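Local coordinates for enzyme subtilase SubTY from Bacillus sp. TY145 (Bacillus sp., PDB 5FFN), which probably hydrolyses peptide bonds in proteins as a calcium-binding serine protease of the subtilase family, at residues A1-Q6 and Q89-V94; K30-D35 and V135-S140; G47-C52 and A98-Y103; G73-G78 and V235-Y240; R122-E127 and K160-V165. All coordinates share one frame; numbering follows the deposited sequence.

Contact 1: A1-Q6 and Q89-V94; sequences AVPSTQ and QGVYGV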
# COMPACT_ATOMS: atom_id res chain seq x y z
N ALA A 1 8.67 -18.08 -16.61
CA ALA A 1 9.40 -16.83 -16.27
C ALA A 1 10.05 -16.96 -14.88
O ALA A 1 9.57 -17.69 -14.02
CB ALA A 1 8.45 -15.59 -16.32
N VAL A 2 11.17 -16.31 -14.71
CA VAL A 2 11.76 -16.23 -13.37
C VAL A 2 12.04 -14.77 -13.05
O VAL A 2 12.27 -13.94 -13.94
CB VAL A 2 13.04 -17.11 -13.23
CG1 VAL A 2 12.64 -18.60 -13.11
CG2 VAL A 2 13.98 -16.87 -14.37
N PRO A 3 11.97 -14.43 -11.76
CA PRO A 3 12.25 -13.03 -11.45
C PRO A 3 13.73 -12.74 -11.70
O PRO A 3 14.53 -13.68 -11.82
CB PRO A 3 11.88 -12.93 -9.96
CG PRO A 3 12.06 -14.34 -9.40
CD PRO A 3 11.70 -15.26 -10.57
N SER A 4 14.12 -11.48 -11.73
CA SER A 4 15.54 -11.12 -11.84
C SER A 4 16.37 -11.61 -10.64
O SER A 4 17.60 -11.78 -10.75
CB SER A 4 15.73 -9.62 -12.07
OG SER A 4 15.53 -8.82 -10.91
N THR A 5 15.70 -11.81 -9.51
CA THR A 5 16.26 -12.36 -8.26
C THR A 5 15.07 -12.89 -7.52
O THR A 5 13.95 -12.34 -7.62
CB THR A 5 17.03 -11.30 -7.39
OG1 THR A 5 17.43 -11.89 -6.16
CG2 THR A 5 16.18 -10.06 -7.09
N GLN A 6 15.29 -13.96 -6.76
CA GLN A 6 14.21 -14.58 -6.05
C GLN A 6 13.86 -13.74 -4.84
O GLN A 6 12.77 -13.88 -4.30
CB GLN A 6 14.60 -15.98 -5.62
CG GLN A 6 14.76 -16.90 -6.82
CD GLN A 6 14.80 -18.33 -6.41
OE1 GLN A 6 15.88 -18.90 -6.31
NE2 GLN A 6 13.64 -18.93 -6.18
N GLN A 89 11.65 -21.94 -7.79
CA GLN A 89 12.45 -21.01 -8.59
C GLN A 89 11.82 -19.59 -8.73
O GLN A 89 12.39 -18.69 -9.34
CB GLN A 89 12.75 -21.64 -9.98
CG GLN A 89 13.70 -20.80 -10.83
CD GLN A 89 14.59 -21.55 -11.88
OE1 GLN A 89 14.12 -22.27 -12.79
NE2 GLN A 89 15.89 -21.27 -11.80
N GLY A 90 10.64 -19.40 -8.13
CA GLY A 90 9.91 -18.15 -8.26
C GLY A 90 10.36 -17.07 -7.29
O GLY A 90 11.42 -17.19 -6.64
N VAL A 91 9.57 -16.00 -7.25
CA VAL A 91 9.87 -14.87 -6.36
C VAL A 91 9.30 -15.18 -4.99
O VAL A 91 8.32 -15.93 -4.84
CB VAL A 91 9.34 -13.52 -6.96
CG1 VAL A 91 7.84 -13.36 -6.74
CG2 VAL A 91 10.11 -12.33 -6.42
N TYR A 92 9.92 -14.58 -3.97
CA TYR A 92 9.51 -14.69 -2.58
C TYR A 92 9.00 -13.35 -2.01
O TYR A 92 9.63 -12.35 -2.22
CB TYR A 92 10.69 -15.10 -1.72
CG TYR A 92 10.92 -16.58 -1.81
CD1 TYR A 92 10.16 -17.44 -1.03
CD2 TYR A 92 11.82 -17.12 -2.73
CE1 TYR A 92 10.31 -18.82 -1.11
CE2 TYR A 92 11.99 -18.53 -2.82
CZ TYR A 92 11.24 -19.35 -2.00
OH TYR A 92 11.33 -20.74 -2.02
N GLY A 93 7.93 -13.40 -1.25
CA GLY A 93 7.43 -12.23 -0.51
C GLY A 93 7.90 -12.33 0.91
O GLY A 93 8.71 -13.19 1.26
N VAL A 94 7.37 -11.45 1.76
CA VAL A 94 7.80 -11.44 3.15
C VAL A 94 7.35 -12.66 3.97
O VAL A 94 8.12 -13.14 4.82
CB VAL A 94 7.38 -10.13 3.86
CG1 VAL A 94 7.96 -10.09 5.26
CG2 VAL A 94 7.85 -8.95 3.08

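Contact 2: K30-D35 and V135-S140; sequences KVAVLD and VVINMS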
# COMPACT_ATOMS: atom_id res chain seq x y z
N LYS A 30 -3.97 -14.70 7.87
CA LYS A 30 -4.58 -14.32 6.60
C LYS A 30 -4.21 -12.85 6.28
O LYS A 30 -4.25 -11.98 7.19
CB LYS A 30 -6.09 -14.42 6.64
CG LYS A 30 -6.65 -15.63 7.38
CD LYS A 30 -6.14 -16.97 6.79
CE LYS A 30 -6.50 -18.15 7.69
NZ LYS A 30 -5.98 -19.42 7.03
N VAL A 31 -3.84 -12.60 5.04
CA VAL A 31 -3.68 -11.20 4.57
C VAL A 31 -4.75 -10.94 3.52
O VAL A 31 -4.82 -11.63 2.47
CB VAL A 31 -2.27 -10.88 4.07
CG1 VAL A 31 -2.19 -9.40 3.66
CG2 VAL A 31 -1.23 -11.19 5.15
N ALA A 32 -5.59 -9.96 3.83
CA ALA A 32 -6.65 -9.52 2.91
C ALA A 32 -6.11 -8.38 2.04
O ALA A 32 -5.86 -7.25 2.53
CB ALA A 32 -7.91 -9.13 3.65
N VAL A 33 -5.89 -8.70 0.77
CA VAL A 33 -5.40 -7.72 -0.20
C VAL A 33 -6.61 -7.15 -0.93
O VAL A 33 -7.24 -7.83 -1.80
CB VAL A 33 -4.37 -8.32 -1.17
CG1 VAL A 33 -4.00 -7.32 -2.25
CG2 VAL A 33 -3.15 -8.78 -0.40
N LEU A 34 -6.94 -5.91 -0.57
CA LEU A 34 -8.12 -5.19 -1.10
C LEU A 34 -7.59 -4.30 -2.22
O LEU A 34 -6.97 -3.27 -1.97
CB LEU A 34 -8.83 -4.39 -0.00
CG LEU A 34 -9.90 -5.11 0.81
CD1 LEU A 34 -9.35 -6.40 1.52
CD2 LEU A 34 -10.58 -4.14 1.82
N ASP A 35 -7.80 -4.72 -3.45
CA ASP A 35 -7.07 -4.16 -4.54
C ASP A 35 -7.75 -4.41 -5.90
O ASP A 35 -8.98 -4.57 -5.96
CB ASP A 35 -5.62 -4.71 -4.52
CG ASP A 35 -4.60 -3.73 -5.06
OD1 ASP A 35 -4.66 -3.41 -6.26
OD2 ASP A 35 -3.75 -3.28 -4.26
N VAL A 135 -6.21 -11.67 10.87
CA VAL A 135 -6.24 -11.09 9.56
C VAL A 135 -5.59 -9.71 9.57
O VAL A 135 -5.83 -8.89 10.45
CB VAL A 135 -7.69 -10.95 9.01
CG1 VAL A 135 -7.68 -10.45 7.55
CG2 VAL A 135 -8.49 -12.27 9.17
N VAL A 136 -4.76 -9.48 8.56
CA VAL A 136 -4.20 -8.18 8.30
C VAL A 136 -4.77 -7.71 6.94
O VAL A 136 -4.69 -8.43 5.95
CB VAL A 136 -2.68 -8.27 8.15
CG1 VAL A 136 -2.06 -6.84 7.92
CG2 VAL A 136 -2.05 -8.92 9.39
N ILE A 137 -5.35 -6.52 6.92
CA ILE A 137 -5.81 -5.90 5.70
C ILE A 137 -4.66 -5.08 5.13
O ILE A 137 -4.04 -4.28 5.86
CB ILE A 137 -6.98 -4.96 5.94
CG1 ILE A 137 -8.23 -5.78 6.24
CG2 ILE A 137 -7.17 -4.04 4.74
CD1 ILE A 137 -9.46 -4.94 6.68
N ASN A 138 -4.41 -5.29 3.86
CA ASN A 138 -3.57 -4.43 3.06
C ASN A 138 -4.38 -3.58 2.10
O ASN A 138 -5.10 -4.11 1.24
CB ASN A 138 -2.60 -5.29 2.24
CG ASN A 138 -1.55 -4.48 1.47
OD1 ASN A 138 -0.38 -4.48 1.86
ND2 ASN A 138 -1.97 -3.81 0.35
N MET A 139 -4.23 -2.26 2.23
CA MET A 139 -4.85 -1.32 1.30
C MET A 139 -3.81 -0.39 0.68
O MET A 139 -3.41 0.67 1.22
CB MET A 139 -5.97 -0.51 1.96
CG MET A 139 -7.24 -1.29 2.10
SD MET A 139 -8.63 -0.30 2.68
CE MET A 139 -8.16 -0.06 4.40
N SER A 140 -3.34 -0.84 -0.47
CA SER A 140 -2.45 -0.07 -1.33
C SER A 140 -3.27 0.86 -2.23
O SER A 140 -3.24 0.79 -3.47
CB SER A 140 -1.57 -1.02 -2.15
OG SER A 140 -0.63 -1.68 -1.30
O HOH W 1 -4.09 -3.32 -1.62

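Contact 3: G47-C52 and A98-Y103; sequences GSAEQC and AKLWAY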
# COMPACT_ATOMS: atom_id res chain seq x y z
N GLY A 47 -2.29 -21.81 -4.58
CA GLY A 47 -2.71 -22.46 -3.35
C GLY A 47 -2.77 -21.55 -2.14
O GLY A 47 -3.22 -21.96 -1.05
N SER A 48 -2.40 -20.29 -2.32
CA SER A 48 -2.44 -19.34 -1.20
C SER A 48 -3.81 -18.72 -0.98
O SER A 48 -4.16 -18.39 0.16
CB SER A 48 -1.40 -18.23 -1.37
OG SER A 48 -1.62 -17.42 -2.52
N ALA A 49 -4.60 -18.59 -2.04
CA ALA A 49 -5.90 -17.90 -1.93
C ALA A 49 -6.94 -18.75 -1.25
O ALA A 49 -7.41 -19.73 -1.84
CB ALA A 49 -6.38 -17.47 -3.31
N GLU A 50 -7.32 -18.39 -0.04
CA GLU A 50 -8.43 -19.02 0.64
C GLU A 50 -9.77 -18.33 0.44
O GLU A 50 -10.82 -18.92 0.73
CB GLU A 50 -8.14 -19.17 2.15
CG GLU A 50 -7.08 -20.25 2.34
CD GLU A 50 -6.74 -20.60 3.76
OE1 GLU A 50 -7.05 -19.82 4.69
OE2 GLU A 50 -6.14 -21.72 3.92
N GLN A 51 -9.74 -17.05 0.07
CA GLN A 51 -10.96 -16.32 -0.32
C GLN A 51 -10.65 -15.52 -1.57
O GLN A 51 -9.51 -15.08 -1.78
CB GLN A 51 -11.53 -15.42 0.79
CG GLN A 51 -11.90 -16.08 2.11
CD GLN A 51 -12.87 -15.28 2.91
OE1 GLN A 51 -13.36 -14.25 2.48
NE2 GLN A 51 -13.17 -15.75 4.13
N CYS A 52 -11.65 -15.40 -2.44
CA CYS A 52 -11.53 -14.71 -3.69
C CYS A 52 -12.92 -14.12 -3.94
O CYS A 52 -13.87 -14.85 -4.23
CB CYS A 52 -11.09 -15.65 -4.79
SG CYS A 52 -11.22 -15.05 -6.44
N ALA A 98 1.81 -17.36 4.76
CA ALA A 98 0.51 -16.73 5.05
C ALA A 98 -0.47 -17.11 3.94
O ALA A 98 -0.06 -17.48 2.84
CB ALA A 98 0.64 -15.19 5.17
N LYS A 99 -1.75 -17.01 4.25
CA LYS A 99 -2.80 -17.24 3.26
C LYS A 99 -3.41 -15.91 2.82
O LYS A 99 -3.38 -14.93 3.54
CB LYS A 99 -3.86 -18.16 3.81
CG LYS A 99 -3.36 -19.61 3.96
CD LYS A 99 -2.96 -20.29 2.66
CE LYS A 99 -2.45 -21.73 3.00
NZ LYS A 99 -2.15 -22.51 1.76
N LEU A 100 -4.01 -15.94 1.64
CA LEU A 100 -4.47 -14.75 0.94
C LEU A 100 -5.99 -14.71 0.91
O LEU A 100 -6.67 -15.70 0.60
CB LEU A 100 -3.84 -14.68 -0.45
CG LEU A 100 -4.40 -13.67 -1.45
CD1 LEU A 100 -4.05 -12.23 -1.02
CD2 LEU A 100 -3.88 -13.89 -2.83
N TRP A 101 -6.55 -13.55 1.27
CA TRP A 101 -7.94 -13.26 0.95
C TRP A 101 -7.88 -12.16 -0.14
O TRP A 101 -7.56 -10.98 0.14
CB TRP A 101 -8.75 -12.82 2.15
CG TRP A 101 -8.99 -13.83 3.30
CD1 TRP A 101 -8.56 -15.12 3.38
CD2 TRP A 101 -9.78 -13.60 4.47
NE1 TRP A 101 -9.02 -15.71 4.52
CE2 TRP A 101 -9.78 -14.81 5.22
CE3 TRP A 101 -10.50 -12.49 4.97
CZ2 TRP A 101 -10.42 -14.92 6.43
CZ3 TRP A 101 -11.14 -12.62 6.18
CH2 TRP A 101 -11.12 -13.86 6.89
N ALA A 102 -8.21 -12.54 -1.37
CA ALA A 102 -8.08 -11.64 -2.52
C ALA A 102 -9.43 -10.97 -2.75
O ALA A 102 -10.34 -11.60 -3.25
CB ALA A 102 -7.60 -12.37 -3.76
N TYR A 103 -9.56 -9.71 -2.32
CA TYR A 103 -10.83 -8.97 -2.43
C TYR A 103 -10.68 -7.88 -3.47
O TYR A 103 -9.88 -6.96 -3.30
CB TYR A 103 -11.22 -8.36 -1.11
CG TYR A 103 -11.80 -9.27 -0.07
CD1 TYR A 103 -11.66 -10.67 -0.11
CD2 TYR A 103 -12.47 -8.73 1.03
CE1 TYR A 103 -12.19 -11.48 0.90
CE2 TYR A 103 -13.01 -9.53 2.02
CZ TYR A 103 -12.85 -10.93 1.95
OH TYR A 103 -13.39 -11.68 2.98
O HOH W 2 -9.13 -18.42 5.24
O HOH W 3 -4.98 -23.03 1.74

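Contact 4: G73-G78 and V235-Y240; sequences GTHVAG and VESTWY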
# COMPACT_ATOMS: atom_id res chain seq x y z
N GLY A 73 -2.81 -5.37 -8.04
CA GLY A 73 -3.21 -6.26 -6.95
C GLY A 73 -2.37 -7.53 -6.88
O GLY A 73 -2.03 -8.01 -5.80
N THR A 74 -2.02 -8.07 -8.05
CA THR A 74 -1.13 -9.25 -8.12
C THR A 74 0.28 -8.97 -7.59
O THR A 74 0.85 -9.81 -6.85
CB THR A 74 -1.07 -9.82 -9.56
OG1 THR A 74 -2.41 -10.16 -9.93
CG2 THR A 74 -0.17 -11.10 -9.62
N HIS A 75 0.77 -7.79 -7.90
CA HIS A 75 2.07 -7.30 -7.54
C HIS A 75 2.13 -7.13 -6.00
O HIS A 75 3.02 -7.65 -5.32
CB HIS A 75 2.35 -6.01 -8.31
CG HIS A 75 3.77 -5.58 -8.26
ND1 HIS A 75 4.31 -4.91 -7.18
CD2 HIS A 75 4.78 -5.77 -9.13
CE1 HIS A 75 5.59 -4.69 -7.40
NE2 HIS A 75 5.90 -5.20 -8.59
N VAL A 76 1.12 -6.48 -5.46
CA VAL A 76 1.00 -6.26 -4.02
C VAL A 76 0.95 -7.60 -3.26
O VAL A 76 1.68 -7.81 -2.29
CB VAL A 76 -0.24 -5.33 -3.74
CG1 VAL A 76 -0.60 -5.36 -2.30
CG2 VAL A 76 0.04 -3.92 -4.20
N ALA A 77 0.14 -8.53 -3.73
CA ALA A 77 -0.03 -9.78 -3.08
C ALA A 77 1.32 -10.54 -3.05
O ALA A 77 1.65 -11.20 -2.04
CB ALA A 77 -1.10 -10.57 -3.77
N GLY A 78 2.08 -10.46 -4.15
CA GLY A 78 3.36 -11.17 -4.25
C GLY A 78 4.37 -10.66 -3.21
O GLY A 78 5.13 -11.44 -2.60
N VAL A 235 10.26 -1.94 -6.99
CA VAL A 235 9.97 -3.20 -6.36
C VAL A 235 9.47 -4.22 -7.38
O VAL A 235 8.38 -4.09 -7.95
CB VAL A 235 8.88 -3.05 -5.21
CG1 VAL A 235 8.42 -4.37 -4.69
CG2 VAL A 235 9.47 -2.19 -4.07
N GLU A 236 10.25 -5.28 -7.55
CA GLU A 236 9.85 -6.43 -8.36
C GLU A 236 8.94 -7.40 -7.64
O GLU A 236 9.15 -7.75 -6.46
CB GLU A 236 11.11 -7.16 -8.82
CG GLU A 236 10.86 -8.31 -9.76
CD GLU A 236 12.16 -8.92 -10.31
OE1 GLU A 236 13.27 -8.51 -9.84
OE2 GLU A 236 12.04 -9.76 -11.25
N SER A 237 7.88 -7.84 -8.32
CA SER A 237 6.99 -8.80 -7.76
C SER A 237 6.24 -9.49 -8.92
O SER A 237 6.54 -9.23 -10.11
CB SER A 237 5.99 -8.12 -6.79
OG SER A 237 5.24 -9.06 -6.08
N THR A 238 5.31 -10.33 -8.50
CA THR A 238 4.40 -11.11 -9.35
C THR A 238 3.48 -10.17 -10.17
O THR A 238 3.13 -9.09 -9.72
CB THR A 238 3.56 -12.04 -8.52
OG1 THR A 238 2.99 -11.37 -7.39
CG2 THR A 238 4.35 -13.24 -7.99
N TRP A 239 3.10 -10.62 -11.37
CA TRP A 239 2.29 -9.82 -12.30
C TRP A 239 1.15 -10.64 -12.88
O TRP A 239 1.19 -11.88 -12.91
CB TRP A 239 3.17 -9.24 -13.38
CG TRP A 239 2.62 -8.06 -14.11
CD1 TRP A 239 2.33 -7.96 -15.45
CD2 TRP A 239 2.31 -6.80 -13.54
NE1 TRP A 239 1.88 -6.69 -15.74
CE2 TRP A 239 1.85 -5.96 -14.58
CE3 TRP A 239 2.39 -6.28 -12.24
CZ2 TRP A 239 1.47 -4.64 -14.35
CZ3 TRP A 239 2.06 -4.97 -12.02
CH2 TRP A 239 1.59 -4.16 -13.07
N TYR A 240 0.08 -9.94 -13.26
CA TYR A 240 -1.18 -10.59 -13.55
C TYR A 240 -1.14 -11.46 -14.82
O TYR A 240 -1.99 -12.33 -14.97
CB TYR A 240 -2.34 -9.56 -13.68
CG TYR A 240 -2.40 -8.79 -14.99
CD1 TYR A 240 -1.52 -7.76 -15.27
CD2 TYR A 240 -3.42 -9.08 -15.91
CE1 TYR A 240 -1.61 -7.06 -16.46
CE2 TYR A 240 -3.53 -8.38 -17.08
CZ TYR A 240 -2.64 -7.39 -17.37
OH TYR A 240 -2.77 -6.70 -18.57

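Contact 5: R122-E127 and K160-V165; sequences RHVADE and KGVLIV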
# COMPACT_ATOMS: atom_id res chain seq x y z
N ARG A 122 -15.52 -4.00 5.88
CA ARG A 122 -16.50 -4.55 6.80
C ARG A 122 -16.66 -6.06 6.65
O ARG A 122 -16.75 -6.77 7.66
CB ARG A 122 -17.85 -3.86 6.64
CG ARG A 122 -17.77 -2.42 7.04
CD ARG A 122 -19.08 -1.70 6.85
NE ARG A 122 -19.08 -0.46 7.61
CZ ARG A 122 -19.44 -0.34 8.89
NH1 ARG A 122 -19.89 -1.36 9.57
NH2 ARG A 122 -19.38 0.85 9.46
N HIS A 123 -16.65 -6.53 5.41
CA HIS A 123 -16.75 -7.95 5.12
C HIS A 123 -15.54 -8.73 5.67
O HIS A 123 -15.70 -9.76 6.30
CB HIS A 123 -16.97 -8.17 3.63
CG HIS A 123 -17.22 -9.60 3.27
ND1 HIS A 123 -18.44 -10.21 3.45
CD2 HIS A 123 -16.40 -10.55 2.76
CE1 HIS A 123 -18.36 -11.48 3.08
NE2 HIS A 123 -17.13 -11.71 2.65
N VAL A 124 -14.33 -8.21 5.48
CA VAL A 124 -13.15 -8.81 6.11
C VAL A 124 -13.38 -9.01 7.62
O VAL A 124 -13.14 -10.09 8.14
CB VAL A 124 -11.85 -7.97 5.89
CG1 VAL A 124 -10.67 -8.55 6.71
CG2 VAL A 124 -11.48 -7.88 4.43
N ALA A 125 -13.81 -7.95 8.29
CA ALA A 125 -14.03 -7.95 9.75
C ALA A 125 -15.07 -9.00 10.15
O ALA A 125 -14.84 -9.78 11.08
CB ALA A 125 -14.46 -6.59 10.22
N ASP A 126 -16.14 -9.08 9.36
CA ASP A 126 -17.20 -10.07 9.61
C ASP A 126 -16.68 -11.49 9.40
O ASP A 126 -16.95 -12.36 10.22
CB ASP A 126 -18.40 -9.78 8.73
CG ASP A 126 -19.18 -8.56 9.19
OD1 ASP A 126 -19.04 -8.10 10.32
OD2 ASP A 126 -19.99 -8.04 8.40
N GLU A 127 -15.90 -11.69 8.35
CA GLU A 127 -15.29 -12.99 8.07
C GLU A 127 -14.31 -13.37 9.17
O GLU A 127 -14.26 -14.54 9.60
CB GLU A 127 -14.58 -13.01 6.72
CG GLU A 127 -15.53 -12.97 5.54
CD GLU A 127 -16.29 -14.27 5.37
OE1 GLU A 127 -15.67 -15.31 5.13
OE2 GLU A 127 -17.51 -14.23 5.51
N LYS A 160 -12.99 -5.06 15.63
CA LYS A 160 -13.14 -6.51 15.58
C LYS A 160 -11.78 -7.27 15.45
O LYS A 160 -11.76 -8.45 15.09
CB LYS A 160 -14.11 -6.88 14.46
CG LYS A 160 -15.55 -6.39 14.70
CD LYS A 160 -16.40 -6.56 13.46
CE LYS A 160 -17.65 -7.36 13.70
NZ LYS A 160 -17.33 -8.74 14.03
N GLY A 161 -10.68 -6.60 15.83
CA GLY A 161 -9.36 -7.24 15.95
C GLY A 161 -8.59 -7.49 14.67
O GLY A 161 -7.73 -8.39 14.62
N VAL A 162 -8.93 -6.75 13.60
CA VAL A 162 -8.26 -6.85 12.30
C VAL A 162 -7.24 -5.70 12.19
O VAL A 162 -7.59 -4.54 12.46
CB VAL A 162 -9.27 -6.72 11.11
CG1 VAL A 162 -8.53 -6.72 9.76
CG2 VAL A 162 -10.30 -7.86 11.13
N LEU A 163 -5.99 -6.02 11.87
CA LEU A 163 -4.96 -4.98 11.68
C LEU A 163 -5.17 -4.38 10.28
O LEU A 163 -5.36 -5.10 9.31
CB LEU A 163 -3.57 -5.59 11.75
CG LEU A 163 -2.43 -4.58 11.68
CD1 LEU A 163 -2.46 -3.69 12.92
CD2 LEU A 163 -1.13 -5.30 11.55
N ILE A 164 -5.10 -3.06 10.18
CA ILE A 164 -5.21 -2.36 8.90
C ILE A 164 -3.89 -1.65 8.59
O ILE A 164 -3.43 -0.78 9.35
CB ILE A 164 -6.41 -1.33 8.86
CG1 ILE A 164 -7.77 -2.02 9.11
CG2 ILE A 164 -6.49 -0.63 7.53
CD1 ILE A 164 -8.23 -1.86 10.49
N VAL A 165 -3.35 -2.00 7.43
CA VAL A 165 -2.12 -1.43 6.93
C VAL A 165 -2.41 -0.78 5.57
O VAL A 165 -3.02 -1.41 4.70
CB VAL A 165 -1.01 -2.52 6.81
CG1 VAL A 165 0.29 -1.86 6.37
CG2 VAL A 165 -0.79 -3.25 8.14
O HOH W 4 -19.67 -9.78 12.52

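Contact 1: A1-Q6 and Q89-V94
The N-terminal arm of the subtilase fold lies against loop 89-94 through Pro3 and Gln6. The loop runs between helix 72-81 and strand 99-104. Neither segment is helix or strand. Pro3 lays its ring over the start of the loop. Its CG sits 3.7 Å from Val91 CB, and its CD packs on the carbonyl of Gln89. Gln6 does most of the holding. Its CG lies beside its own backbone N (chi1 -68°), and the chain then runs extended, so the amide reaches back to the loop. Gln6 NE2 donates to Gly90 O at 2.9 Å. The bond is nearly straight (168°), uses a carbonyl lone pair and lies in the amide plane. The same NE2 also bonds Gly88 O, so two carbonyls fix how the amide is turned. The backbone adds a second tie, from Tyr92 N to Gln6 O (3.0 Å). That oxygen also sits at the edge of the Tyr92 ring. An alanine at Gln6 would probably leave the carbonyls of Gly88 and Gly90 without this donor and open a gap beside the Tyr92 ring. Here an irregular terminal arm is fastened to the irregular, largely buried loop between helix 72-81 and strand 99-104 of a subtilisin-like domain.

Contact 2: K30-D35 and V135-S140
Ala32 and Ile137 sit side by side on neighbouring parallel strands in the central sheet of the subtilisin-like fold. Their side chains share one face with Lys30 and Val135. Ala32 CB is small and meets two side chains on the next strand: Val135 CG1 at 4.1 Å and Ile137 CG1 at 4.2 Å. Helix 114-131 covers this face of Val135 and Ile137. Val31, Val33, Val136 and Asn138 point to the other face, where Val31 meets helix 72-81 and Asn138 meets helices 72-81 and 250-267. Val31 CG1 stands anti to its backbone N (chi1 -178°) and rests on the carbonyl oxygen of Val136. Further along, Leu34 CB packs alongside Met139 CG. The backbone ladder has four bonds: Val136 N to Lys30 O, Ala32 N to Val136 O, Asn138 N to Ala32 O, and Leu34 N to Asn138 O. Asp35 closes the strand. It is probably the aspartate of the catalytic triad, and its OD1 bonds His72 ND1. Asn138 ND2 donates to Ser140 OG at 3.0 Å, in its amide plane, and that hydroxyl also bonds Ser251 O. One water joins the strand ends: it accepts from Asn138 ND2 (2.9 Å) and Ser140 N (2.8 Å) and bonds Leu34 O and Asp35 OD2 (2.7 Å).

Contact 3: G47-C52 and A98-Y103
Gln51 lies over Trp101 where strands 49-54 and 99-104 pair in parallel. Its chain runs alongside the indole, with CG 3.7 Å from the centre of the five-membered ring, over its face. The amide is stacked on the ring, the planes 14° apart. Both ends of this amide have partners. Tyr103 OH donates to Gln51 OE1 at 2.6 Å, from above the carbonyl plane, and Lys53 NZ bonds the same oxygen. Gln51 NE2 bonds Glu127 OE1 on helix 114-131. The backbone bonds start with Leu100 N to Ser48 O. Leu100 O then takes two donors: Glu50 N at 2.8 Å and, weakly, Gln51 N at 3.4 Å. The register slips by one residue here, and Ala102 N to Gln51 O resumes the pairing. Glu50 sits at the slip and its carboxylate is well supplied. OE1 forms a salt bridge with Lys30 and reaches Trp101 NE1 through a water, which accepts from the indole at 2.8 Å. OE2 bonds a second water, which accepts from Lys99 NZ. That ammonium also donates to Gly47 O at 3.1 Å. Just past the slip, Cys52 SG is joined to Cys66 SG by a disulfide. The one-residue shift, with two successive amides turned to one carbonyl, makes this a beta bulge in the parallel pairing of strands 49-54 and 99-104 in the main subtilisin-like sheet.

Contact 4: G73-G78 and V235-Y240
His75, Thr74 and Thr238 carry most of the buried surface where helical segment 73-78 crosses strand 235-238 at 101°. His75 gives up the largest share. Its CG stands anti to the backbone N (chi1 -167°), which swings the ring out along the strand. Ser237 CB sits over the middle of one ring face, 3.4 Å from the centroid, as a CH-pi contact. His75 NE2 has Val235 O at the ring edge, 2.8 Å away, but the bond is bent and weak. Its stronger partner is Asn245 O on strand 244-247. The Trp239 ring meets His75 rim to rim, with the planes at 83°, and its CZ3 touches His75 CB at 3.9 Å.

Two hydroxyls of the strand take helix carbonyls. Ser237 OG donates to His75 O at 2.7 Å, on a lone pair. Thr238 OG1 donates to Thr74 O, also at 2.7 Å, from above the carbonyl plane. The helix bond from Gly78 N reaches Thr74 O from the opposite face, so two donors grip this oxygen. Gly78 lets both hydroxyls in: a CB on it would fall 2.0 Å from Thr238 OG1. Thr74 packs on the backbone of Trp239, with Thr74 CG2 3.5 Å from Trp239 C. Its own hydroxyl bonds Asp68.

The helix carries His72, probably the triad histidine, just ahead of this contact. The two-stranded hairpin of 235-238 and 244-247 covers one side of the helix, while Val76 turns away from it toward helix 250-267 and strand 134-142.

Contact 5: R122-E127 and K160-V165
Asp126 OD1 is held by Tyr156 OH and by a water that leads to Lys160. The water donates to OD1 at 2.8 Å and accepts from Lys160 NZ at 3.0 Å. Asp126 lies on helix 114-131. Lys160 comes just after helix 148-159, the helix of the beta-alpha-beta crossover that joins parallel strands 134-142 and 163-167. The two charged groups do not meet directly: Asp126 OD1 and Lys160 NZ stay 4.1 Å apart, too far for a salt bridge. The lysine chain bends at chi3 (125°) and at chi4 (-66°), which curls its end over helix 114-131. Its CD rests on Ala125 CB at 3.8 Å on the way. The ammonium has a further weak bond to Ser129 OG. An alanine here would strip the lysine chain from the methyl of Ala125, and would probably leave the bridging water without its ammonium donor and Asp126 less well balanced in charge. Gly161 then turns the chain with a positive phi of 78°. It is the C-prime residue of a Schellman motif that ends helix 148-159. Val162 follows and drops between helix 114-131 and the sheet. On the sheet side it touches Ile137, and on the helix side it meets two residues. Val162 CG2 sits 4.0 Å from Ala125 CA, and Val162 CG1 meets Val124 CG1 at 4.2 Å, the two side chains crossing at about a right angle.

Contact 1 closes the first long loop, from the N-terminal arm to loop 89-94. Contact 2 opens inside that loop and closes beyond it, so the two cross. Contact 3 nests within contact 2 and crosses contact 1. It adds strand 49-54 to the same sheet as contact 2, and strands 29-35 and 99-104 are neighbours there. Contact 4 starts within contacts 1, 2 and 3 and closes far downstream, crossing all three. It ties helix 72-81 to the late hairpin, and it meets contact 1 through Ser4 and Glu236. Contact 5 crosses contact 2, nests inside contact 4, and follows contacts 1 and 3 in series. It joins helix 114-131 to the segment leading into strand 163-167.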